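Local coordinates for initiator protein NS1 (Human bocavirus, PDB 4KW3) that probably binds the viral replication origin and nicks one DNA strand to start rolling-circle replication, a task of the N-terminal nuclease domain present here, at residues A[15-20]-A[117-122]; A[19-24]-A[182-187]; A[25-30]-A[112-117]; A[77-82]-A[105-110]; A[84-89]-A[135-140]. All coordinates share one frame; numbering follows the deposited sequence.

All five contacts belong to one nuclease domain built round a central sheet. Contacts 1 and 2 share strand 15-21: contact 1 is a buried strand pair that carries a predicted metal histidine, while contact 2 is the partly exposed end of the next pair, where lysine, asparagine and glutamine join the apolar pair Phe-20 and Met-185. Both rest on backbone hydrogen bonds. Contact 3, partly buried, closes a loop over the start of strand 114-122 with one tryptophan, through an indole-to-carbonyl bond and a CH-pi contact. Contacts 4 and 5 use helix 74-94 and rely on side-chain packing: contact 4, fully buried, sets it on strand 101-109 near the chain's centre, and contact 5, partly buried, on helix 134-149.

Contact 1 (A[15-20]-A[117-122]); sequences AFTYVF and HIIVGG
The phenol ring of Tyr-18 meets the CG1 methyl of Val-120 at its edge, near the ring plane, with CE1 to CG1 at 3.9 Å, and it also makes an edge-to-face pair with Phe-137 of helix 134-149. The imidazole of His-117 lies beside Val-19, whose CG2 is 3.6 Å from ND1 and approaches obliquely, while the ring of His-115 forms an edge-to-face pair with the imidazole of His-117. These rings sit on two antiparallel neighbours in the central sheet of the HUH-type nuclease fold. Two hydrogen-bonded pairs hold the strands: Phe-16 with Val-120 and Tyr-18 with Ile-118, each closed by two nearly straight N-H...O bonds, such as Phe-16 N to Val-120 O at 2.8 Å. Successive residues point to opposite faces of the sheet. Phe-16, Tyr-18, Ile-118 and Val-120 share one face, where helices 74-94 and 134-149 pack, so large apolar groups suit it; the hydroxyl of Tyr-18 still finds the carbonyl of Ala-130. Ala-15, Thr-17, Val-19, His-117 and Ile-119 share the other face, which carries the predicted metal ligand His-117, close to the predicted nucleophile Tyr-211. Thr-17 and Ile-119 stand side by side there, and the threonine hydroxyl bonds to that of Thr-201. At Gly-121 the strands draw together, its CA lying 3.9 Å from Ala-15 CA.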
# COMPACT_ATOMS: atom_id res chain seq x y z
N ALA A 15 -12.50 6.40 12.27
CA ALA A 15 -11.52 5.95 11.27
C ALA A 15 -10.40 6.97 11.10
O ALA A 15 -10.61 8.18 11.18
CB ALA A 15 -12.20 5.68 9.91
N PHE A 16 -9.20 6.46 10.84
CA PHE A 16 -8.04 7.32 10.67
C PHE A 16 -7.25 6.89 9.45
O PHE A 16 -7.29 5.72 9.04
CB PHE A 16 -7.18 7.30 11.94
CG PHE A 16 -7.93 7.76 13.15
CD1 PHE A 16 -8.67 6.86 13.91
CD2 PHE A 16 -7.93 9.12 13.51
CE1 PHE A 16 -9.40 7.29 15.02
CE2 PHE A 16 -8.65 9.56 14.62
CZ PHE A 16 -9.39 8.64 15.38
N THR A 17 -6.54 7.84 8.85
CA THR A 17 -5.76 7.56 7.65
C THR A 17 -4.29 7.87 7.87
O THR A 17 -3.93 8.96 8.36
CB THR A 17 -6.34 8.33 6.44
OG1 THR A 17 -7.71 7.95 6.25
CG2 THR A 17 -5.53 8.04 5.14
N TYR A 18 -3.43 6.90 7.56
CA TYR A 18 -1.99 7.08 7.70
C TYR A 18 -1.27 6.97 6.35
O TYR A 18 -1.76 6.30 5.42
CB TYR A 18 -1.39 6.04 8.64
CG TYR A 18 -1.91 6.07 10.06
CD1 TYR A 18 -3.06 5.39 10.42
CD2 TYR A 18 -1.22 6.76 11.06
CE1 TYR A 18 -3.52 5.40 11.73
CE2 TYR A 18 -1.67 6.79 12.35
CZ TYR A 18 -2.83 6.10 12.69
OH TYR A 18 -3.28 6.15 14.00
N VAL A 19 -0.10 7.59 6.26
CA VAL A 19 0.78 7.36 5.13
C VAL A 19 2.11 6.82 5.62
O VAL A 19 2.81 7.46 6.41
CB VAL A 19 1.02 8.63 4.29
CG1 VAL A 19 2.01 8.30 3.15
CG2 VAL A 19 -0.28 9.12 3.70
N PHE A 20 2.45 5.63 5.12
CA PHE A 20 3.73 5.00 5.38
C PHE A 20 4.64 5.24 4.18
O PHE A 20 4.24 5.00 3.06
CB PHE A 20 3.54 3.49 5.60
CG PHE A 20 4.82 2.71 5.48
CD1 PHE A 20 5.68 2.60 6.56
CD2 PHE A 20 5.17 2.09 4.28
CE1 PHE A 20 6.87 1.89 6.45
CE2 PHE A 20 6.36 1.38 4.17
CZ PHE A 20 7.20 1.28 5.26
N HIS A 117 -1.07 3.99 1.73
CA HIS A 117 -2.13 4.65 2.49
C HIS A 117 -2.86 3.56 3.24
O HIS A 117 -3.12 2.48 2.67
CB HIS A 117 -3.10 5.37 1.57
CG HIS A 117 -2.51 6.56 0.89
ND1 HIS A 117 -2.68 7.85 1.36
CD2 HIS A 117 -1.74 6.66 -0.22
CE1 HIS A 117 -2.05 8.69 0.56
NE2 HIS A 117 -1.47 7.99 -0.40
N ILE A 118 -3.14 3.84 4.51
CA ILE A 118 -3.91 2.92 5.35
C ILE A 118 -5.11 3.66 5.92
O ILE A 118 -4.97 4.67 6.60
CB ILE A 118 -3.06 2.44 6.55
CG1 ILE A 118 -1.75 1.83 6.07
CG2 ILE A 118 -3.84 1.46 7.44
CD1 ILE A 118 -0.56 2.70 6.33
N ILE A 119 -6.31 3.16 5.64
CA ILE A 119 -7.49 3.63 6.34
C ILE A 119 -7.88 2.55 7.33
O ILE A 119 -8.14 1.40 6.96
CB ILE A 119 -8.68 3.93 5.40
CG1 ILE A 119 -8.26 4.82 4.24
CG2 ILE A 119 -9.80 4.60 6.16
CD1 ILE A 119 -9.27 4.88 3.15
N VAL A 120 -7.90 2.90 8.61
CA VAL A 120 -8.24 1.94 9.64
C VAL A 120 -9.24 2.52 10.65
O VAL A 120 -9.13 3.69 11.08
CB VAL A 120 -6.97 1.43 10.34
CG1 VAL A 120 -6.08 2.60 10.78
CG2 VAL A 120 -7.34 0.53 11.49
N GLY A 121 -10.21 1.70 11.04
CA GLY A 121 -11.24 2.14 11.95
C GLY A 121 -11.76 1.02 12.82
O GLY A 121 -11.87 -0.13 12.40
N GLY A 122 -12.13 1.38 14.05
CA GLY A 122 -12.60 0.40 15.00
C GLY A 122 -12.22 0.77 16.41
O GLY A 122 -11.52 1.76 16.63

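Contact 2 (A[19-24]-A[182-187]); sequences VFKFPY and GGNMQI
A lysine chain folded across the amide of an asparagine is the oddity where strand 15-21 meets the start of strand 185-191, an antiparallel pair in the HUH-type nuclease sheet. Lys-21 bends at chi3 (-74°) and chi4, so that its aliphatic part crosses Asn-184 at about a right angle: both CB and CE of Lys-21 come within 3.6 Å of Asn-184 OD1. Long methylenes suit this partly exposed border, because they pack on the amide, and CE of Lys-21 also lies against Gly-183 O. The amide nitrogen of Asn-184 is itself bonded to the carbonyl of Thr-181, which helps fix the orientation of the amide.

Behind Asn-184 the chain turns through Gly-182 and Gly-183, both at positive phi, a conformation glycine adopts easily. Gln-186 braces this turn, its NE2 donating in the amide plane to a lone pair of Gly-183 O at 2.9 Å. Within these residues Val-19 and Gln-186 form a hydrogen-bonded pair, Val-19 N reaching Gln-186 O at 2.8 Å. Lys-21 N then donates to Asn-184 O from 31° above the carbonyl plane, off the lone pairs, as the ladder ends. Beyond it, Pro-23 centres an inverse gamma turn that leads the chain off the sheet. On the face of Phe-20 and Met-185, the methionine, bent at chi2, places its sulphur at the edge of the Phe-20 ring, with Met-185 SD 3.8 Å from Phe-20 CB.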
# COMPACT_ATOMS: atom_id res chain seq x y z
N VAL A 19 -0.10 7.59 6.26
CA VAL A 19 0.78 7.36 5.13
C VAL A 19 2.11 6.82 5.62
O VAL A 19 2.81 7.46 6.41
CB VAL A 19 1.02 8.63 4.29
CG1 VAL A 19 2.01 8.30 3.15
CG2 VAL A 19 -0.28 9.12 3.70
N PHE A 20 2.45 5.63 5.12
CA PHE A 20 3.73 5.00 5.38
C PHE A 20 4.64 5.24 4.18
O PHE A 20 4.24 5.00 3.06
CB PHE A 20 3.54 3.49 5.60
CG PHE A 20 4.82 2.71 5.48
CD1 PHE A 20 5.68 2.60 6.56
CD2 PHE A 20 5.17 2.09 4.28
CE1 PHE A 20 6.87 1.89 6.45
CE2 PHE A 20 6.36 1.38 4.17
CZ PHE A 20 7.20 1.28 5.26
N LYS A 21 5.85 5.73 4.42
CA LYS A 21 6.88 5.90 3.38
C LYS A 21 7.95 4.82 3.55
O LYS A 21 8.54 4.71 4.62
CB LYS A 21 7.56 7.26 3.52
CG LYS A 21 7.14 8.31 2.53
CD LYS A 21 8.18 9.45 2.48
CE LYS A 21 8.11 10.36 3.71
NZ LYS A 21 7.37 11.65 3.49
N PHE A 22 8.21 4.03 2.51
CA PHE A 22 9.31 3.07 2.59
C PHE A 22 10.66 3.81 2.80
O PHE A 22 11.09 4.61 1.97
CB PHE A 22 9.34 2.20 1.33
CG PHE A 22 10.19 0.98 1.48
CD1 PHE A 22 11.55 1.04 1.24
CD2 PHE A 22 9.64 -0.22 1.88
CE1 PHE A 22 12.34 -0.09 1.39
CE2 PHE A 22 10.42 -1.35 2.04
CZ PHE A 22 11.77 -1.28 1.79
N PRO A 23 11.35 3.54 3.91
CA PRO A 23 12.49 4.41 4.22
C PRO A 23 13.79 4.11 3.45
O PRO A 23 14.83 3.87 4.06
CB PRO A 23 12.69 4.19 5.73
CG PRO A 23 12.05 2.83 6.03
CD PRO A 23 11.24 2.39 4.83
N TYR A 24 13.70 4.12 2.12
CA TYR A 24 14.87 3.93 1.24
C TYR A 24 14.81 4.88 0.05
O TYR A 24 14.12 4.62 -0.94
CB TYR A 24 14.95 2.48 0.75
CG TYR A 24 16.19 2.15 -0.05
CD1 TYR A 24 17.45 2.12 0.53
CD2 TYR A 24 16.09 1.80 -1.39
CE1 TYR A 24 18.59 1.80 -0.21
CE2 TYR A 24 17.22 1.48 -2.13
CZ TYR A 24 18.45 1.48 -1.55
OH TYR A 24 19.56 1.15 -2.31
N GLY A 182 11.05 9.48 11.59
CA GLY A 182 11.73 10.19 10.52
C GLY A 182 10.79 10.81 9.52
O GLY A 182 11.21 11.15 8.42
N GLY A 183 9.51 10.96 9.88
CA GLY A 183 8.53 11.48 8.94
C GLY A 183 7.93 10.44 8.00
O GLY A 183 7.12 10.77 7.14
N ASN A 184 8.34 9.18 8.16
CA ASN A 184 7.92 8.09 7.29
C ASN A 184 6.65 7.40 7.74
O ASN A 184 6.23 6.40 7.15
CB ASN A 184 9.04 7.07 7.18
CG ASN A 184 10.31 7.69 6.69
OD1 ASN A 184 10.37 8.18 5.56
ND2 ASN A 184 11.33 7.71 7.52
N MET A 185 6.07 7.89 8.82
CA MET A 185 4.76 7.41 9.25
C MET A 185 3.99 8.63 9.74
O MET A 185 4.34 9.23 10.76
CB MET A 185 4.88 6.35 10.36
CG MET A 185 3.59 5.61 10.62
SD MET A 185 3.05 4.82 9.08
CE MET A 185 1.57 4.03 9.58
N GLN A 186 2.97 9.03 8.99
CA GLN A 186 2.23 10.23 9.36
C GLN A 186 0.75 9.99 9.31
O GLN A 186 0.28 9.15 8.53
CB GLN A 186 2.62 11.41 8.46
CG GLN A 186 4.09 11.79 8.61
CD GLN A 186 4.43 13.10 7.95
OE1 GLN A 186 3.81 14.11 8.23
NE2 GLN A 186 5.42 13.09 7.07
N ILE A 187 0.01 10.67 10.19
CA ILE A 187 -1.44 10.62 10.14
C ILE A 187 -1.95 11.80 9.28
O ILE A 187 -1.41 12.89 9.35
CB ILE A 187 -2.04 10.64 11.56
CG1 ILE A 187 -3.54 10.36 11.55
CG2 ILE A 187 -1.75 11.95 12.30
CD1 ILE A 187 -4.06 9.86 12.91

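Contact 3 (A[25-30]-A[112-117]); sequences PQWKEK and KNLHCH
From its CB, which points toward strand 114-122, the side chain of Trp-27 turns at chi1 76°, setting CG in the crowded position between backbone N and carbonyl carbon. This brings the indole flat against Leu-114. CG lies 4.2 Å from Leu-114 CB, at the margin of the contact; CD2 and CE2 come closer, with CE2 to Leu-114 CB at 3.6 Å. That CB stands over the centre of the six-membered ring, a CH-pi contact only 14° off the ring normal. On the opposite face, Lys-28 lays its CG over the rim, so the indole is held between two aliphatic groups. NE1 makes the polar grip: it donates to Lys-112 O at 2.9 Å, with the acceptor close to the ring plane and the N-H directed onto a lone pair. Farther out, Trp-27 CZ2 lies against the backbone, 3.4 Å from Leu-114 N. Tryptophan suits this place because its broad face covers a leucine while its single N-H satisfies a carbonyl in the loop before the strand begins. The ammonium of Lys-28 hydrogen-bonds to Ser-221 OG and to the carbonyl of Gly-110. What is fastened is the start of the strand that goes on into His-115, Cys-116 and His-117, the His-hydrophobic-His signature of HUH nucleases, whose two histidines are predicted metal ligands.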
# COMPACT_ATOMS: atom_id res chain seq x y z
N PRO A 25 15.53 5.99 0.15
CA PRO A 25 15.46 7.06 -0.86
C PRO A 25 15.84 6.62 -2.28
O PRO A 25 15.28 7.13 -3.24
CB PRO A 25 16.45 8.10 -0.32
CG PRO A 25 16.51 7.83 1.17
CD PRO A 25 16.40 6.34 1.29
N GLN A 26 16.77 5.67 -2.40
CA GLN A 26 17.24 5.20 -3.71
C GLN A 26 16.37 4.10 -4.33
O GLN A 26 16.80 3.44 -5.26
CB GLN A 26 18.68 4.68 -3.62
CG GLN A 26 19.72 5.68 -3.10
CD GLN A 26 19.68 5.87 -1.58
OE1 GLN A 26 18.98 5.15 -0.86
NE2 GLN A 26 20.44 6.84 -1.09
N TRP A 27 15.16 3.91 -3.80
CA TRP A 27 14.28 2.82 -4.27
C TRP A 27 13.91 2.85 -5.78
O TRP A 27 13.83 1.80 -6.39
CB TRP A 27 13.00 2.74 -3.41
CG TRP A 27 12.02 3.81 -3.74
CD1 TRP A 27 11.98 5.08 -3.23
CD2 TRP A 27 10.95 3.72 -4.70
NE1 TRP A 27 10.94 5.78 -3.81
CE2 TRP A 27 10.29 4.97 -4.71
CE3 TRP A 27 10.50 2.71 -5.54
CZ2 TRP A 27 9.20 5.23 -5.52
CZ3 TRP A 27 9.41 2.97 -6.36
CH2 TRP A 27 8.77 4.23 -6.34
N LYS A 28 13.67 4.02 -6.38
CA LYS A 28 13.42 4.04 -7.83
C LYS A 28 14.68 3.63 -8.61
O LYS A 28 14.63 2.78 -9.50
CB LYS A 28 12.93 5.40 -8.34
CG LYS A 28 11.73 5.95 -7.61
CD LYS A 28 11.20 7.23 -8.26
CE LYS A 28 10.49 6.94 -9.58
NZ LYS A 28 9.29 6.05 -9.43
N GLU A 29 15.80 4.23 -8.25
CA GLU A 29 17.06 4.00 -8.95
C GLU A 29 17.50 2.55 -8.85
O GLU A 29 18.15 2.04 -9.74
CB GLU A 29 18.12 4.90 -8.34
CG GLU A 29 17.80 6.38 -8.47
CD GLU A 29 18.77 7.25 -7.70
OE1 GLU A 29 19.49 6.72 -6.82
OE2 GLU A 29 18.82 8.47 -7.99
N LYS A 30 17.14 1.88 -7.75
CA LYS A 30 17.64 0.54 -7.47
C LYS A 30 16.50 -0.43 -7.13
O LYS A 30 16.61 -1.24 -6.20
CB LYS A 30 18.65 0.60 -6.32
CG LYS A 30 19.87 1.45 -6.64
CD LYS A 30 20.87 1.44 -5.50
CE LYS A 30 22.25 1.86 -5.99
NZ LYS A 30 22.73 0.94 -7.06
N LYS A 112 8.05 10.45 -6.21
CA LYS A 112 9.17 10.51 -5.29
C LYS A 112 9.15 9.31 -4.33
O LYS A 112 10.15 8.59 -4.20
CB LYS A 112 9.15 11.83 -4.50
CG LYS A 112 10.10 11.89 -3.30
CD LYS A 112 9.89 13.16 -2.46
CE LYS A 112 10.47 13.05 -1.04
NZ LYS A 112 9.51 13.55 0.02
N ASN A 113 8.01 9.06 -3.70
CA ASN A 113 7.98 8.05 -2.64
C ASN A 113 7.24 6.78 -2.94
O ASN A 113 6.21 6.78 -3.61
CB ASN A 113 7.45 8.65 -1.35
CG ASN A 113 8.26 9.84 -0.90
OD1 ASN A 113 9.49 9.84 -1.01
ND2 ASN A 113 7.57 10.90 -0.50
N LEU A 114 7.78 5.69 -2.42
CA LEU A 114 7.09 4.42 -2.38
C LEU A 114 6.25 4.38 -1.10
O LEU A 114 6.77 4.19 -0.00
CB LEU A 114 8.12 3.28 -2.39
CG LEU A 114 7.58 1.87 -2.17
CD1 LEU A 114 6.58 1.54 -3.27
CD2 LEU A 114 8.71 0.83 -2.16
N HIS A 115 4.94 4.56 -1.22
CA HIS A 115 4.15 4.64 -0.01
C HIS A 115 2.91 3.76 0.07
O HIS A 115 2.45 3.22 -0.92
CB HIS A 115 3.82 6.11 0.36
CG HIS A 115 3.17 6.88 -0.73
ND1 HIS A 115 3.55 8.17 -1.04
CD2 HIS A 115 2.15 6.58 -1.56
CE1 HIS A 115 2.81 8.62 -2.04
NE2 HIS A 115 1.94 7.67 -2.37
N CYS A 116 2.40 3.59 1.27
CA CYS A 116 1.11 2.97 1.46
C CYS A 116 0.18 3.94 2.18
O CYS A 116 0.59 4.62 3.13
CB CYS A 116 1.24 1.73 2.30
SG CYS A 116 2.00 0.40 1.45
N HIS A 117 -1.07 3.99 1.73
CA HIS A 117 -2.13 4.65 2.49
C HIS A 117 -2.86 3.56 3.24
O HIS A 117 -3.12 2.48 2.67
CB HIS A 117 -3.10 5.37 1.57
CG HIS A 117 -2.51 6.56 0.89
ND1 HIS A 117 -2.68 7.85 1.36
CD2 HIS A 117 -1.74 6.66 -0.22
CE1 HIS A 117 -2.05 8.69 0.56
NE2 HIS A 117 -1.47 7.99 -0.40

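Contact 4 (A[77-82]-A[105-110]); sequences VLCKAV and VQSELG
Cys-79 carries this junction of helix 74-94 with strand 101-109, its SG anti to the backbone N at chi1 -172° and so extended toward the strand. There the sulphur lies 3.6 Å from CG1 of Val-105 and 3.5 Å from the carbonyl oxygen of the same residue, a packing contact for which a small, weakly polar group is well suited. One turn on, Val-82 also sets CG1 anti to its backbone N. Val-105 does the same from the strand, and the two branches cross obliquely, with CG1 to CG1 at 3.8 Å. Beta-branching suits Val-105 to its strand, while at Val-82 a short apolar side chain fills the space between helix and strand. Ser-107 behaves differently. Its OG takes the crowded position between backbone N and carbonyl carbon (chi1 53°), which puts it 3.5 Å from Cys-79 CB while it bonds to the carbonyl of Gly-75 near the start of the same helix. That is how a hydroxyl is satisfied in a buried place.

The strand's other face has the opposite character: there Gln-106 bonds to Thr-245, Arg-257 and Leu-212, and Glu-108, a predicted metal ligand, pairs with Lys-215. The chemistry therefore implies a two-sided strand, with small, largely apolar groups holding it to the helix, while its polar face serves the probable active site of the HUH-type nuclease domain.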
# COMPACT_ATOMS: atom_id res chain seq x y z
N VAL A 77 3.19 -7.14 -2.23
CA VAL A 77 3.72 -7.72 -1.00
C VAL A 77 3.82 -6.66 0.11
O VAL A 77 3.41 -6.90 1.25
CB VAL A 77 5.10 -8.35 -1.25
CG1 VAL A 77 5.71 -8.91 0.06
CG2 VAL A 77 4.99 -9.44 -2.28
N LEU A 78 4.36 -5.49 -0.24
CA LEU A 78 4.47 -4.37 0.68
C LEU A 78 3.10 -4.08 1.28
O LEU A 78 2.93 -3.88 2.49
CB LEU A 78 4.98 -3.12 -0.04
CG LEU A 78 5.05 -1.90 0.88
CD1 LEU A 78 5.93 -2.20 2.08
CD2 LEU A 78 5.53 -0.65 0.15
N CYS A 79 2.12 -4.07 0.39
CA CYS A 79 0.76 -3.80 0.75
C CYS A 79 0.19 -4.87 1.72
O CYS A 79 -0.49 -4.52 2.67
CB CYS A 79 -0.07 -3.68 -0.53
SG CYS A 79 -1.73 -3.13 -0.29
N LYS A 80 0.47 -6.15 1.48
CA LYS A 80 0.05 -7.20 2.42
C LYS A 80 0.77 -7.06 3.77
O LYS A 80 0.17 -7.30 4.82
CB LYS A 80 0.32 -8.60 1.86
CG LYS A 80 -0.42 -8.91 0.56
CD LYS A 80 0.08 -10.21 -0.06
CE LYS A 80 -0.43 -10.38 -1.48
NZ LYS A 80 0.05 -11.69 -2.05
N ALA A 81 2.05 -6.69 3.73
CA ALA A 81 2.84 -6.50 4.93
C ALA A 81 2.20 -5.43 5.83
O ALA A 81 1.97 -5.66 7.03
CB ALA A 81 4.27 -6.11 4.57
N VAL A 82 1.92 -4.28 5.23
CA VAL A 82 1.29 -3.17 5.94
C VAL A 82 -0.07 -3.57 6.51
O VAL A 82 -0.38 -3.25 7.67
CB VAL A 82 1.17 -1.92 5.02
CG1 VAL A 82 0.34 -0.85 5.68
CG2 VAL A 82 2.55 -1.37 4.69
N VAL A 105 -5.82 -0.84 2.64
CA VAL A 105 -4.42 -0.49 2.40
C VAL A 105 -4.20 -0.42 0.90
O VAL A 105 -4.69 -1.26 0.14
CB VAL A 105 -3.40 -1.49 3.06
CG1 VAL A 105 -1.95 -1.16 2.68
CG2 VAL A 105 -3.50 -1.48 4.57
N GLN A 106 -3.50 0.63 0.47
CA GLN A 106 -3.13 0.78 -0.93
C GLN A 106 -1.68 1.25 -1.05
O GLN A 106 -1.31 2.31 -0.54
CB GLN A 106 -4.06 1.76 -1.62
CG GLN A 106 -3.77 1.97 -3.10
CD GLN A 106 -4.93 2.62 -3.83
OE1 GLN A 106 -6.01 2.02 -3.98
NE2 GLN A 106 -4.74 3.86 -4.28
N SER A 107 -0.87 0.47 -1.76
CA SER A 107 0.51 0.83 -2.06
C SER A 107 0.59 1.61 -3.38
O SER A 107 -0.20 1.40 -4.28
CB SER A 107 1.37 -0.43 -2.13
OG SER A 107 0.81 -1.37 -3.02
N GLU A 108 1.55 2.52 -3.47
CA GLU A 108 1.69 3.37 -4.64
C GLU A 108 3.16 3.66 -4.92
O GLU A 108 3.90 4.04 -4.02
CB GLU A 108 0.93 4.68 -4.45
CG GLU A 108 1.37 5.84 -5.36
CD GLU A 108 0.55 7.12 -5.13
OE1 GLU A 108 -0.43 7.08 -4.35
OE2 GLU A 108 0.88 8.17 -5.72
N LEU A 109 3.56 3.48 -6.17
CA LEU A 109 4.89 3.88 -6.59
C LEU A 109 4.80 5.33 -7.00
O LEU A 109 4.46 5.63 -8.14
CB LEU A 109 5.31 3.04 -7.80
CG LEU A 109 5.85 1.64 -7.50
CD1 LEU A 109 4.93 0.80 -6.65
CD2 LEU A 109 6.09 0.93 -8.78
N GLY A 110 5.13 6.23 -6.08
CA GLY A 110 4.98 7.64 -6.36
C GLY A 110 6.09 8.24 -7.21
O GLY A 110 7.09 7.59 -7.52

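Contact 5 (A[84-89]-A[135-140]); sequences MATTTL and AQFYGL
Leu-89 meets the ring of Phe-137 at about a right angle, its CD2 methyl standing over the ring centre 3.7 Å from the centroid, 12° off the normal, in a CH-pi contact. This is the heart of a helix-helix packing in the HUH-type nuclease fold, where helices 74-94 and 134-149 lie on one face of the central sheet; the local axes run at 133° and approach to 9.1 Å. Phe-137 has CG anti to its backbone N (chi1 -160°), which sends the flat ring between the other helix and the sheet. Its edge faces Thr-86, whose OG1 lies in the ring plane and is already bonded to the carbonyl of Val-82 one turn back; threonine can thus sit in the buried interface with its hydroxyl satisfied. Ala-85 suits the closest passage, because its lone methyl lets the backbones near each other: its CB is 3.6 Å from Leu-140 O. Leu-140 fills the outer side, spreading its two branches. CD2 meets the methyl of Thr-88, whose own hydroxyl bonds to Met-84 O, and CD1 rests on the helix backbone, 3.6 Å from Leu-89 CA.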
# COMPACT_ATOMS: atom_id res chain seq x y z
N MET A 84 -1.13 -6.72 7.32
CA MET A 84 -0.83 -7.54 8.49
C MET A 84 -0.40 -6.70 9.72
O MET A 84 -0.89 -6.94 10.83
CB MET A 84 0.22 -8.60 8.16
CG MET A 84 -0.33 -9.73 7.25
SD MET A 84 0.85 -11.07 6.95
CE MET A 84 2.05 -10.27 5.89
N ALA A 85 0.48 -5.73 9.51
CA ALA A 85 0.92 -4.86 10.59
C ALA A 85 -0.24 -4.08 11.21
O ALA A 85 -0.29 -3.91 12.43
CB ALA A 85 2.02 -3.92 10.11
N THR A 86 -1.18 -3.63 10.37
CA THR A 86 -2.35 -2.88 10.82
C THR A 86 -3.25 -3.76 11.69
O THR A 86 -3.80 -3.31 12.70
CB THR A 86 -3.20 -2.35 9.63
OG1 THR A 86 -2.40 -1.53 8.77
CG2 THR A 86 -4.37 -1.54 10.13
N THR A 87 -3.40 -5.00 11.26
CA THR A 87 -4.12 -6.03 12.01
C THR A 87 -3.46 -6.23 13.36
O THR A 87 -4.13 -6.25 14.39
CB THR A 87 -4.12 -7.35 11.22
OG1 THR A 87 -5.00 -7.23 10.09
CG2 THR A 87 -4.60 -8.46 12.05
N THR A 88 -2.14 -6.38 13.35
CA THR A 88 -1.40 -6.49 14.59
C THR A 88 -1.63 -5.26 15.47
O THR A 88 -1.86 -5.39 16.68
CB THR A 88 0.10 -6.70 14.33
OG1 THR A 88 0.28 -7.88 13.55
CG2 THR A 88 0.88 -6.83 15.66
N LEU A 89 -1.60 -4.06 14.86
CA LEU A 89 -1.83 -2.82 15.59
C LEU A 89 -3.17 -2.82 16.31
O LEU A 89 -3.22 -2.58 17.52
CB LEU A 89 -1.78 -1.61 14.67
CG LEU A 89 -2.17 -0.28 15.36
CD1 LEU A 89 -1.10 0.23 16.31
CD2 LEU A 89 -2.47 0.79 14.33
N ALA A 135 4.57 5.98 15.72
CA ALA A 135 5.84 5.26 15.84
C ALA A 135 5.64 3.75 16.04
O ALA A 135 6.33 2.93 15.42
CB ALA A 135 6.68 5.84 16.97
N GLN A 136 4.68 3.40 16.88
CA GLN A 136 4.33 2.02 17.14
C GLN A 136 3.90 1.35 15.84
O GLN A 136 4.36 0.25 15.51
CB GLN A 136 3.21 1.97 18.18
CG GLN A 136 2.69 0.61 18.53
CD GLN A 136 1.38 0.66 19.31
OE1 GLN A 136 0.74 1.72 19.41
NE2 GLN A 136 0.99 -0.47 19.89
N PHE A 137 3.03 2.02 15.09
CA PHE A 137 2.50 1.52 13.84
C PHE A 137 3.66 1.33 12.86
O PHE A 137 3.77 0.29 12.20
CB PHE A 137 1.47 2.49 13.27
CG PHE A 137 0.52 1.87 12.26
CD1 PHE A 137 0.71 0.57 11.80
CD2 PHE A 137 -0.55 2.61 11.77
CE1 PHE A 137 -0.16 0.00 10.87
CE2 PHE A 137 -1.41 2.06 10.83
CZ PHE A 137 -1.22 0.75 10.38
N TYR A 138 4.52 2.34 12.78
CA TYR A 138 5.73 2.31 11.96
C TYR A 138 6.59 1.08 12.27
O TYR A 138 7.08 0.41 11.36
CB TYR A 138 6.55 3.58 12.20
CG TYR A 138 7.70 3.80 11.24
CD1 TYR A 138 7.53 3.66 9.86
CD2 TYR A 138 8.96 4.18 11.70
CE1 TYR A 138 8.59 3.87 8.98
CE2 TYR A 138 10.01 4.39 10.84
CZ TYR A 138 9.83 4.23 9.48
OH TYR A 138 10.89 4.45 8.63
N GLY A 139 6.77 0.79 13.56
CA GLY A 139 7.61 -0.31 13.98
C GLY A 139 7.02 -1.67 13.63
O GLY A 139 7.72 -2.56 13.18
N LEU A 140 5.72 -1.81 13.83
CA LEU A 140 5.02 -3.01 13.44
C LEU A 140 5.13 -3.24 11.92
O LEU A 140 5.28 -4.37 11.47
CB LEU A 140 3.57 -2.91 13.86
CG LEU A 140 3.30 -2.84 15.37
CD1 LEU A 140 1.80 -2.67 15.61
CD2 LEU A 140 3.80 -4.08 16.04